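Local coordinates for protein probable glucarate dehydratase (Mycobacterium smegmatis str. MC2 155, PDB 3VDG) that probably dehydrates glucarate or a related sugar acid, as a metal-dependent member of the enolase superfamily, at residues I61-L72 with P138-Q149; H317-R327 with S351-A359. All blocks are in the same frame, centred on the assembly; numbering follows the deposited sequence.

Contact 1 (I61-L72 with P138-Q149); sequences IQLDTDAGLTGL and PFEVACLDVQGQ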
loop_
_atom_site.group_PDB
_atom_site.type_symbol
_atom_site.label_atom_id
_atom_site.label_comp_id
_atom_site.label_asym_id
_atom_site.label_seq_id
_atom_site.Cartn_x
_atom_site.Cartn_y
_atom_site.Cartn_z
ATOM N N ILE A 61 -25.025 -2.248 0.211
ATOM C CA ILE A 61 -24.866 -0.927 0.810
ATOM C C ILE A 61 -25.096 0.127 -0.251
ATOM O O ILE A 61 -24.475 0.095 -1.311
ATOM C CB ILE A 61 -23.461 -0.697 1.435
ATOM C CG1 ILE A 61 -23.350 -1.360 2.811
ATOM C CG2 ILE A 61 -23.200 0.792 1.661
ATOM C CD1 ILE A 61 -23.326 -2.865 2.764
ATOM N N GLN A 62 -26.012 1.047 0.034
ATOM C CA GLN A 62 -26.185 2.239 -0.799
ATOM C C GLN A 62 -25.762 3.391 0.091
ATOM O O GLN A 62 -26.384 3.657 1.130
ATOM C CB GLN A 62 -27.640 2.388 -1.254
ATOM C CG GLN A 62 -27.991 1.542 -2.473
ATOM C CD GLN A 62 -29.494 1.470 -2.717
ATOM O OE1 GLN A 62 -30.243 0.991 -1.868
ATOM N NE2 GLN A 62 -29.934 1.945 -3.876
ATOM N N LEU A 63 -24.655 4.034 -0.267
ATOM C CA LEU A 63 -24.071 5.043 0.606
ATOM C C LEU A 63 -24.448 6.396 0.006
ATOM O O LEU A 63 -24.026 6.722 -1.101
ATOM C CB LEU A 63 -22.543 4.876 0.660
ATOM C CG LEU A 63 -21.822 5.901 1.536
ATOM C CD1 LEU A 63 -22.147 5.628 2.992
ATOM C CD2 LEU A 63 -20.309 5.887 1.329
ATOM N N ASP A 64 -25.253 7.164 0.738
ATOM C CA ASP A 64 -25.818 8.423 0.245
ATOM C C ASP A 64 -25.006 9.638 0.698
ATOM O O ASP A 64 -24.475 9.654 1.811
ATOM C CB ASP A 64 -27.260 8.539 0.743
ATOM C CG ASP A 64 -28.139 7.400 0.220
ATOM O OD1 ASP A 64 -28.041 7.083 -0.984
ATOM O OD2 ASP A 64 -28.914 6.818 1.006
ATOM N N THR A 65 -24.920 10.655 -0.160
ATOM C CA THR A 65 -24.102 11.846 0.124
ATOM C C THR A 65 -24.916 13.134 -0.056
ATOM O O THR A 65 -25.982 13.123 -0.671
ATOM C CB THR A 65 -22.894 11.951 -0.829
ATOM O OG1 THR A 65 -23.370 12.168 -2.166
ATOM C CG2 THR A 65 -22.031 10.685 -0.782
ATOM N N ASP A 66 -24.384 14.253 0.428
ATOM C CA ASP A 66 -25.105 15.524 0.312
ATOM C C ASP A 66 -25.024 16.084 -1.105
ATOM O O ASP A 66 -25.656 17.090 -1.413
ATOM C CB ASP A 66 -24.612 16.550 1.349
ATOM C CG ASP A 66 -23.129 16.911 1.170
ATOM O OD1 ASP A 66 -22.410 16.231 0.397
ATOM O OD2 ASP A 66 -22.679 17.898 1.796
ATOM N N ALA A 67 -24.257 15.428 -1.973
ATOM C CA ALA A 67 -24.229 15.783 -3.397
ATOM C C ALA A 67 -25.331 15.035 -4.158
ATOM O O ALA A 67 -25.465 15.174 -5.370
ATOM C CB ALA A 67 -22.871 15.450 -4.000
ATOM N N GLY A 68 -26.098 14.205 -3.457
ATOM C CA GLY A 68 -27.074 13.344 -4.137
ATOM C C GLY A 68 -26.450 12.229 -4.980
ATOM O O GLY A 68 -27.109 11.648 -5.822
ATOM N N LEU A 69 -25.176 11.920 -4.776
ATOM C CA LEU A 69 -24.565 10.768 -5.463
ATOM C C LEU A 69 -24.594 9.578 -4.508
ATOM O O LEU A 69 -24.376 9.743 -3.318
ATOM C CB LEU A 69 -23.118 11.054 -5.852
ATOM C CG LEU A 69 -22.934 12.224 -6.811
ATOM C CD1 LEU A 69 -21.452 12.495 -7.008
ATOM C CD2 LEU A 69 -23.620 11.925 -8.133
ATOM N N THR A 70 -24.864 8.385 -5.020
ATOM C CA THR A 70 -24.961 7.199 -4.145
ATOM C C THR A 70 -23.887 6.205 -4.553
ATOM O O THR A 70 -23.744 5.904 -5.738
ATOM C CB THR A 70 -26.361 6.535 -4.246
ATOM O OG1 THR A 70 -27.335 7.412 -3.664
ATOM C CG2 THR A 70 -26.400 5.191 -3.495
ATOM N N GLY A 71 -23.136 5.700 -3.578
ATOM C CA GLY A 71 -22.100 4.692 -3.859
ATOM C C GLY A 71 -22.597 3.301 -3.441
ATOM O O GLY A 71 -23.417 3.166 -2.522
ATOM N N LEU A 72 -22.069 2.264 -4.085
ATOM C CA LEU A 72 -22.524 0.897 -3.834
ATOM C C LEU A 72 -21.387 0.074 -3.242
ATOM O O LEU A 72 -20.229 0.224 -3.639
ATOM C CB LEU A 72 -22.979 0.230 -5.149
ATOM C CG LEU A 72 -24.106 0.957 -5.901
ATOM C CD1 LEU A 72 -24.454 0.201 -7.192
ATOM C CD2 LEU A 72 -25.291 1.093 -4.962
ATOM N N PRO A 138 -17.322 -2.745 2.720
ATOM C CA PRO A 138 -18.367 -2.265 1.802
ATOM C C PRO A 138 -18.534 -0.742 1.796
ATOM O O PRO A 138 -18.909 -0.155 0.768
ATOM C CB PRO A 138 -19.654 -2.911 2.352
ATOM C CG PRO A 138 -19.353 -3.188 3.794
ATOM C CD PRO A 138 -17.882 -3.583 3.800
ATOM N N PHE A 139 -18.271 -0.100 2.925
ATOM C CA PHE A 139 -18.349 1.360 2.960
ATOM C C PHE A 139 -17.205 1.985 2.185
ATOM O O PHE A 139 -17.386 3.001 1.503
ATOM C CB PHE A 139 -18.387 1.880 4.391
ATOM C CG PHE A 139 -19.614 1.461 5.127
ATOM C CD1 PHE A 139 -20.837 2.082 4.875
ATOM C CD2 PHE A 139 -19.562 0.415 6.037
ATOM C CE1 PHE A 139 -21.994 1.666 5.520
ATOM C CE2 PHE A 139 -20.719 0.005 6.700
ATOM C CZ PHE A 139 -21.930 0.638 6.445
ATOM N N GLU A 140 -16.028 1.371 2.277
ATOM C CA GLU A 140 -14.869 1.855 1.527
ATOM C C GLU A 140 -15.117 1.701 0.035
ATOM O O GLU A 140 -14.786 2.584 -0.754
ATOM C CB GLU A 140 -13.611 1.077 1.927
ATOM C CG GLU A 140 -12.317 1.670 1.398
ATOM C CD GLU A 140 -11.769 0.959 0.159
ATOM O OE1 GLU A 140 -12.476 0.109 -0.442
ATOM O OE2 GLU A 140 -10.609 1.255 -0.219
ATOM N N VAL A 141 -15.696 0.579 -0.370
ATOM C CA VAL A 141 -15.960 0.364 -1.811
ATOM C C VAL A 141 -16.985 1.401 -2.292
ATOM O O VAL A 141 -16.809 2.013 -3.338
ATOM C CB VAL A 141 -16.458 -1.072 -2.100
ATOM C CG1 VAL A 141 -17.015 -1.188 -3.519
ATOM C CG2 VAL A 141 -15.309 -2.083 -1.922
ATOM N N ALA A 142 -18.040 1.609 -1.502
ATOM C CA ALA A 142 -19.040 2.621 -1.828
ATOM C C ALA A 142 -18.435 4.039 -1.877
ATOM O O ALA A 142 -18.831 4.877 -2.712
ATOM C CB ALA A 142 -20.210 2.556 -0.836
ATOM N N CYS A 143 -17.490 4.327 -0.983
ATOM C CA CYS A 143 -16.802 5.631 -1.012
ATOM C C CYS A 143 -16.019 5.813 -2.307
ATOM O O CYS A 143 -16.062 6.889 -2.924
ATOM C CB CYS A 143 -15.840 5.804 0.178
ATOM S SG CYS A 143 -16.648 6.256 1.733
ATOM N N LEU A 144 -15.292 4.779 -2.717
ATOM C CA LEU A 144 -14.531 4.870 -3.973
ATOM C C LEU A 144 -15.477 5.041 -5.164
ATOM O O LEU A 144 -15.157 5.730 -6.140
ATOM C CB LEU A 144 -13.664 3.625 -4.172
ATOM C CG LEU A 144 -12.497 3.497 -3.175
ATOM C CD1 LEU A 144 -11.736 2.194 -3.418
ATOM C CD2 LEU A 144 -11.550 4.670 -3.302
ATOM N N ASP A 145 -16.617 4.353 -5.118
ATOM C CA ASP A 145 -17.628 4.492 -6.166
ATOM C C ASP A 145 -18.056 5.980 -6.252
ATOM O O ASP A 145 -18.084 6.557 -7.336
ATOM C CB ASP A 145 -18.818 3.553 -5.857
ATOM C CG ASP A 145 -19.879 3.500 -6.968
ATOM O OD1 ASP A 145 -19.647 3.961 -8.112
ATOM O OD2 ASP A 145 -20.981 2.963 -6.677
ATOM N N VAL A 146 -18.372 6.604 -5.116
ATOM C CA VAL A 146 -18.706 8.039 -5.125
ATOM C C VAL A 146 -17.522 8.892 -5.602
ATOM O O VAL A 146 -17.687 9.775 -6.446
ATOM C CB VAL A 146 -19.221 8.549 -3.759
ATOM C CG1 VAL A 146 -19.589 10.038 -3.857
ATOM C CG2 VAL A 146 -20.460 7.749 -3.327
ATOM N N GLN A 147 -16.321 8.605 -5.109
ATOM C CA GLN A 147 -15.151 9.363 -5.577
ATOM C C GLN A 147 -15.092 9.325 -7.100
ATOM O O GLN A 147 -14.857 10.347 -7.746
ATOM C CB GLN A 147 -13.857 8.774 -5.012
ATOM C CG GLN A 147 -13.667 9.013 -3.520
ATOM C CD GLN A 147 -12.371 8.422 -3.020
ATOM O OE1 GLN A 147 -11.416 8.312 -3.774
ATOM N NE2 GLN A 147 -12.323 8.056 -1.745
ATOM N N GLY A 148 -15.259 8.131 -7.668
ATOM C CA GLY A 148 -15.165 7.968 -9.129
ATOM C C GLY A 148 -16.273 8.745 -9.822
ATOM O O GLY A 148 -16.047 9.413 -10.826
ATOM N N GLN A 149 -17.483 8.688 -9.275
ATOM C CA GLN A 149 -18.593 9.381 -9.908
ATOM C C GLN A 149 -18.377 10.889 -9.900
ATOM O O GLN A 149 -18.614 11.574 -10.886
ATOM C CB GLN A 149 -19.914 9.066 -9.210
ATOM C CG GLN A 149 -20.384 7.629 -9.412
ATOM C CD GLN A 149 -21.614 7.369 -8.586
ATOM O OE1 GLN A 149 -22.575 8.141 -8.657
ATOM N NE2 GLN A 149 -21.584 6.315 -7.755
HETATM O O HOH W 1 -25.177 8.214 -7.831
#
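The ring of Phe139 meets Leu63 CD1 at its edge, near the ring plane, while Ile61 CG2 approaches obliquely at 4.1 Å from Phe139 CE1. Toward the other end of the helix segment, the Asp145 carboxylate is met from above its plane by Gln149 NE2, and Thr70 O lies in the amide plane of Gln149. This is the N-terminal capping domain of the enolase superfamily: the antiparallel hairpin of strands 55-65 and 70-75, joined by a type I turn from Thr65 to Gly68, lies against helix 131-151, with helix 79-92 touching Phe139 as well. Apolar residues suit the hairpin's inward side. In Leu63 a chi1 of 179° carries the branch toward the helix, where CD2 meets Cys143 SG, and its CB rests 3.6 Å from Ala142 CB. Thr65 and Val146 meet methyl to methyl. Strand 70-72 runs nearer the helix than 61-65, its axis 5.8 Å away, because Gly71 has no side chain: Val146 CG2 comes to 3.4 Å from Gly71 N, and Gly71 CA directs a C-H at Ala142 O. The edge strand's polar backbone is met by the helix. Leu72 N donates to the anti lone pair of Asp145 OD2 at 2.9 Å, and Asp145 OD1 also accepts from Leu401 N. Gln149, extended beyond CG, uses both ends of its amide on Thr70, one directly and one through a water. Its OE1 accepts a hydrogen bond from a water that in turn accepts from Thr70 N, whereas NE2 reaches Thr70 O at 3.0 Å in a nearly straight bond (171°), lying above the carbonyl plane, and also donates to Asp145 OD1.

Contact 2 (H317-R327 with S351-A359); sequences HHYWGGLQRSR and SLAAMVHLA
His318 points its ring edge at Ser351, NE2 lying 2.5 Å from Ser351 OG in a short hydrogen bond that either group could donate. The imidazole of His317 lies over one face of the His318 ring, its NE2 3.4 Å above that plane and displaced toward the rim. Leu323 CD2 lies over the rim of the His317 face turned away from His318, so the ring is held between a polar neighbour and a methyl. At its edge, in plane, sits Met355 CG, 3.7 Å from His317 CE1, and the two side chains cross at about a right angle. His317 reaches this place with CG between its backbone N and carbonyl carbon (chi1 74°), and enters as a knob among Ser351, Ala354, Met355 and Leu358; the small Ala354 lets it come close. The two segments belong to the C-terminal barrel domain of the enolase superfamily, where helices 323-336 and 349-360 pack outside neighbouring strands 312-315 and 339-342. Their short segments cross at -35° with axes 10.4 Å apart, a gap bridged by leucines: Leu323 CD2 reaches Leu358 CB at 4.1 Å, the side chains crossing obliquely. Leu358 CD2 presses tightly on Ser326 CB, at 3.5 Å. Ser326, short enough to accept that methyl, turns its hydroxyl back into its own helix. There Ser326 OG donates to Gly322 O at 2.9 Å, from the face opposite the one its backbone N uses.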
loop_
_atom_site.group_PDB
_atom_site.type_symbol
_atom_site.label_atom_id
_atom_site.label_comp_id
_atom_site.label_asym_id
_atom_site.label_seq_id
_atom_site.Cartn_x
_atom_site.Cartn_y
_atom_site.Cartn_z
ATOM N N HIS A 317 -11.133 -8.516 -1.070
ATOM C CA HIS A 317 -11.383 -7.178 -0.507
ATOM C C HIS A 317 -12.489 -7.174 0.508
ATOM O O HIS A 317 -12.606 -6.236 1.291
ATOM C CB HIS A 317 -11.660 -6.138 -1.600
ATOM C CG HIS A 317 -13.019 -6.249 -2.239
ATOM N ND1 HIS A 317 -13.249 -7.002 -3.327
ATOM C CD2 HIS A 317 -14.234 -5.623 -1.926
ATOM C CE1 HIS A 317 -14.538 -6.891 -3.678
ATOM N NE2 HIS A 317 -15.138 -6.046 -2.810
ATOM N N HIS A 318 -13.312 -8.219 0.521
ATOM C CA HIS A 318 -14.455 -8.263 1.454
ATOM C C HIS A 318 -14.021 -8.485 2.872
ATOM O O HIS A 318 -14.715 -8.071 3.814
ATOM C CB HIS A 318 -15.462 -9.345 1.053
ATOM C CG HIS A 318 -16.021 -9.180 -0.339
ATOM N ND1 HIS A 318 -15.457 -9.771 -1.436
ATOM C CD2 HIS A 318 -17.134 -8.480 -0.799
ATOM C CE1 HIS A 318 -16.188 -9.465 -2.529
ATOM N NE2 HIS A 318 -17.209 -8.677 -2.144
ATOM N N TYR A 319 -12.884 -9.145 3.078
ATOM C CA TYR A 319 -12.423 -9.311 4.469
ATOM C C TYR A 319 -11.056 -8.702 4.802
ATOM O O TYR A 319 -10.703 -8.592 5.981
ATOM C CB TYR A 319 -12.573 -10.763 4.977
ATOM C CG TYR A 319 -11.775 -11.824 4.244
ATOM C CD1 TYR A 319 -12.411 -12.745 3.422
ATOM C CD2 TYR A 319 -10.397 -11.903 4.377
ATOM C CE1 TYR A 319 -11.700 -13.731 2.760
ATOM C CE2 TYR A 319 -9.671 -12.883 3.705
ATOM C CZ TYR A 319 -10.335 -13.796 2.899
ATOM O OH TYR A 319 -9.623 -14.775 2.218
ATOM N N TRP A 320 -10.317 -8.262 3.778
ATOM C CA TRP A 320 -9.065 -7.498 3.974
ATOM C C TRP A 320 -9.256 -6.019 4.159
ATOM O O TRP A 320 -8.311 -5.302 4.496
ATOM C CB TRP A 320 -8.085 -7.731 2.820
ATOM C CG TRP A 320 -7.371 -9.054 2.904
ATOM C CD1 TRP A 320 -7.770 -10.263 2.358
ATOM C CD2 TRP A 320 -6.090 -9.342 3.578
ATOM N NE1 TRP A 320 -6.851 -11.246 2.630
ATOM C CE2 TRP A 320 -5.824 -10.756 3.363
ATOM C CE3 TRP A 320 -5.163 -8.583 4.272
ATOM C CZ2 TRP A 320 -4.685 -11.371 3.848
ATOM C CZ3 TRP A 320 -4.019 -9.221 4.777
ATOM C CH2 TRP A 320 -3.788 -10.584 4.559
ATOM N N GLY A 321 -10.469 -5.525 3.935
ATOM C CA GLY A 321 -10.763 -4.140 4.306
ATOM C C GLY A 321 -10.944 -3.194 3.133
ATOM O O GLY A 321 -10.709 -1.999 3.251
ATOM N N GLY A 322 -11.377 -3.711 1.994
ATOM C CA GLY A 322 -11.709 -2.826 0.864
ATOM C C GLY A 322 -10.603 -2.778 -0.174
ATOM O O GLY A 322 -9.643 -3.549 -0.105
ATOM N N LEU A 323 -10.719 -1.878 -1.145
ATOM C CA LEU A 323 -9.830 -1.961 -2.306
ATOM C C LEU A 323 -8.430 -1.393 -2.079
ATOM O O LEU A 323 -7.420 -1.947 -2.569
ATOM C CB LEU A 323 -10.489 -1.310 -3.530
ATOM C CG LEU A 323 -11.901 -1.812 -3.906
ATOM C CD1 LEU A 323 -12.373 -1.196 -5.227
ATOM C CD2 LEU A 323 -11.999 -3.329 -3.999
ATOM N N GLN A 324 -8.349 -0.266 -1.387
ATOM C CA GLN A 324 -7.025 0.288 -1.091
ATOM C C GLN A 324 -6.208 -0.640 -0.189
ATOM O O GLN A 324 -5.009 -0.829 -0.394
ATOM C CB GLN A 324 -7.155 1.667 -0.450
ATOM C CG GLN A 324 -7.880 2.662 -1.350
ATOM C CD GLN A 324 -8.341 3.878 -0.558
ATOM O OE1 GLN A 324 -7.639 4.876 -0.520
ATOM N NE2 GLN A 324 -9.497 3.769 0.136
ATOM N N ARG A 325 -6.838 -1.220 0.824
ATOM C CA ARG A 325 -6.109 -2.192 1.646
ATOM C C ARG A 325 -5.737 -3.469 0.887
ATOM O O ARG A 325 -4.727 -4.109 1.209
ATOM C CB ARG A 325 -6.858 -2.482 2.945
ATOM C CG ARG A 325 -6.727 -1.285 3.897
ATOM C CD ARG A 325 -7.746 -1.348 5.031
ATOM N NE ARG A 325 -7.404 -2.339 6.043
ATOM C CZ ARG A 325 -6.551 -2.122 7.050
ATOM N NH1 ARG A 325 -5.952 -0.958 7.186
ATOM N NH2 ARG A 325 -6.300 -3.077 7.928
ATOM N N SER A 326 -6.523 -3.831 -0.130
ATOM C CA SER A 326 -6.151 -4.965 -0.981
ATOM C C SER A 326 -4.932 -4.604 -1.837
ATOM O O SER A 326 -4.079 -5.437 -2.092
ATOM C CB SER A 326 -7.312 -5.407 -1.875
ATOM O OG SER A 326 -8.377 -5.943 -1.088
ATOM N N ARG A 327 -4.867 -3.359 -2.292
ATOM C CA ARG A 327 -3.689 -2.870 -2.996
ATOM C C ARG A 327 -2.460 -2.910 -2.066
ATOM O O ARG A 327 -1.364 -3.238 -2.487
ATOM C CB ARG A 327 -3.948 -1.450 -3.502
ATOM C CG ARG A 327 -2.739 -0.832 -4.183
ATOM C CD ARG A 327 -2.983 0.635 -4.550
ATOM N NE ARG A 327 -1.971 1.106 -5.500
ATOM C CZ ARG A 327 -1.822 2.373 -5.863
ATOM N NH1 ARG A 327 -0.881 2.705 -6.751
ATOM N NH2 ARG A 327 -2.624 3.302 -5.336
ATOM N N SER A 351 -19.967 -6.642 -5.952
ATOM C CA SER A 351 -18.694 -7.302 -5.645
ATOM C C SER A 351 -17.914 -7.592 -6.919
ATOM O O SER A 351 -16.691 -7.426 -6.967
ATOM C CB SER A 351 -18.929 -8.613 -4.874
ATOM O OG SER A 351 -19.283 -8.348 -3.519
ATOM N N LEU A 352 -18.603 -8.057 -7.958
ATOM C CA LEU A 352 -17.859 -8.429 -9.161
ATOM C C LEU A 352 -17.177 -7.179 -9.743
ATOM O O LEU A 352 -15.996 -7.210 -10.121
ATOM C CB LEU A 352 -18.773 -9.084 -10.205
ATOM C CG LEU A 352 -18.073 -9.496 -11.513
ATOM C CD1 LEU A 352 -16.929 -10.477 -11.261
ATOM C CD2 LEU A 352 -19.081 -10.098 -12.484
ATOM N N ALA A 353 -17.908 -6.072 -9.810
ATOM C CA ALA A 353 -17.313 -4.847 -10.361
ATOM C C ALA A 353 -16.099 -4.437 -9.526
ATOM O O ALA A 353 -15.055 -4.052 -10.063
ATOM C CB ALA A 353 -18.341 -3.717 -10.397
ATOM N N ALA A 354 -16.237 -4.495 -8.206
ATOM C CA ALA A 354 -15.141 -4.072 -7.344
ATOM C C ALA A 354 -13.908 -4.977 -7.533
ATOM O O ALA A 354 -12.778 -4.487 -7.584
ATOM C CB ALA A 354 -15.601 -4.052 -5.894
ATOM N N MET A 355 -14.136 -6.287 -7.632
ATOM C CA MET A 355 -13.079 -7.267 -7.871
ATOM C C MET A 355 -12.383 -6.954 -9.195
ATOM O O MET A 355 -11.167 -7.022 -9.299
ATOM C CB MET A 355 -13.659 -8.712 -7.912
ATOM C CG MET A 355 -14.262 -9.235 -6.591
ATOM S SD MET A 355 -15.413 -10.637 -6.808
ATOM C CE MET A 355 -14.231 -11.940 -7.169
ATOM N N VAL A 356 -13.155 -6.602 -10.216
ATOM C CA VAL A 356 -12.573 -6.360 -11.527
ATOM C C VAL A 356 -11.711 -5.078 -11.508
ATOM O O VAL A 356 -10.599 -5.080 -11.999
ATOM C CB VAL A 356 -13.658 -6.290 -12.628
ATOM C CG1 VAL A 356 -13.070 -5.723 -13.920
ATOM C CG2 VAL A 356 -14.279 -7.673 -12.844
ATOM N N HIS A 357 -12.201 -3.997 -10.911
ATOM C CA HIS A 357 -11.382 -2.774 -10.844
ATOM C C HIS A 357 -10.104 -2.994 -10.067
ATOM O O HIS A 357 -9.035 -2.522 -10.462
ATOM C CB HIS A 357 -12.161 -1.602 -10.246
ATOM C CG HIS A 357 -13.116 -0.946 -11.213
ATOM N ND1 HIS A 357 -12.704 -0.089 -12.177
ATOM C CD2 HIS A 357 -14.503 -1.030 -11.326
ATOM C CE1 HIS A 357 -13.775 0.336 -12.884
ATOM N NE2 HIS A 357 -14.877 -0.231 -12.356
ATOM N N LEU A 358 -10.203 -3.700 -8.952
ATOM C CA LEU A 358 -9.035 -4.034 -8.141
ATOM C C LEU A 358 -8.009 -4.854 -8.931
ATOM O O LEU A 358 -6.843 -4.477 -9.034
ATOM C CB LEU A 358 -9.472 -4.798 -6.879
ATOM C CG LEU A 358 -8.344 -5.376 -6.006
ATOM C CD1 LEU A 358 -7.412 -4.259 -5.507
ATOM C CD2 LEU A 358 -8.937 -6.170 -4.832
ATOM N N ALA A 359 -8.442 -5.967 -9.510
ATOM C CA ALA A 359 -7.513 -6.818 -10.252
ATOM C C ALA A 359 -6.931 -6.087 -11.473
ATOM O O ALA A 359 -5.778 -6.279 -11.808
ATOM C CB ALA A 359 -8.210 -8.090 -10.687
#

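Overall arrangement
Along the chain contact 1 closes before contact 2 opens, yet their centres are only 15 Å apart. Contact 1 belongs to the capping domain, where helix 131-151 packs on a three-stranded antiparallel sheet; contact 2 joins two helices of the barrel domain. Helix 131-151 links them by carrying a second face to the barrel: Glu140 OE1 accepts a probable hydrogen bond from Leu323 N at the start of helix 323-336, OE2 one from Gln324 NE2, and Val141 packs on His317. The domains are thus fastened together beside the barrel, while Asp244, Glu269 and Asn292 hold the sodium ion, about 12 Å from the side chain of Met355.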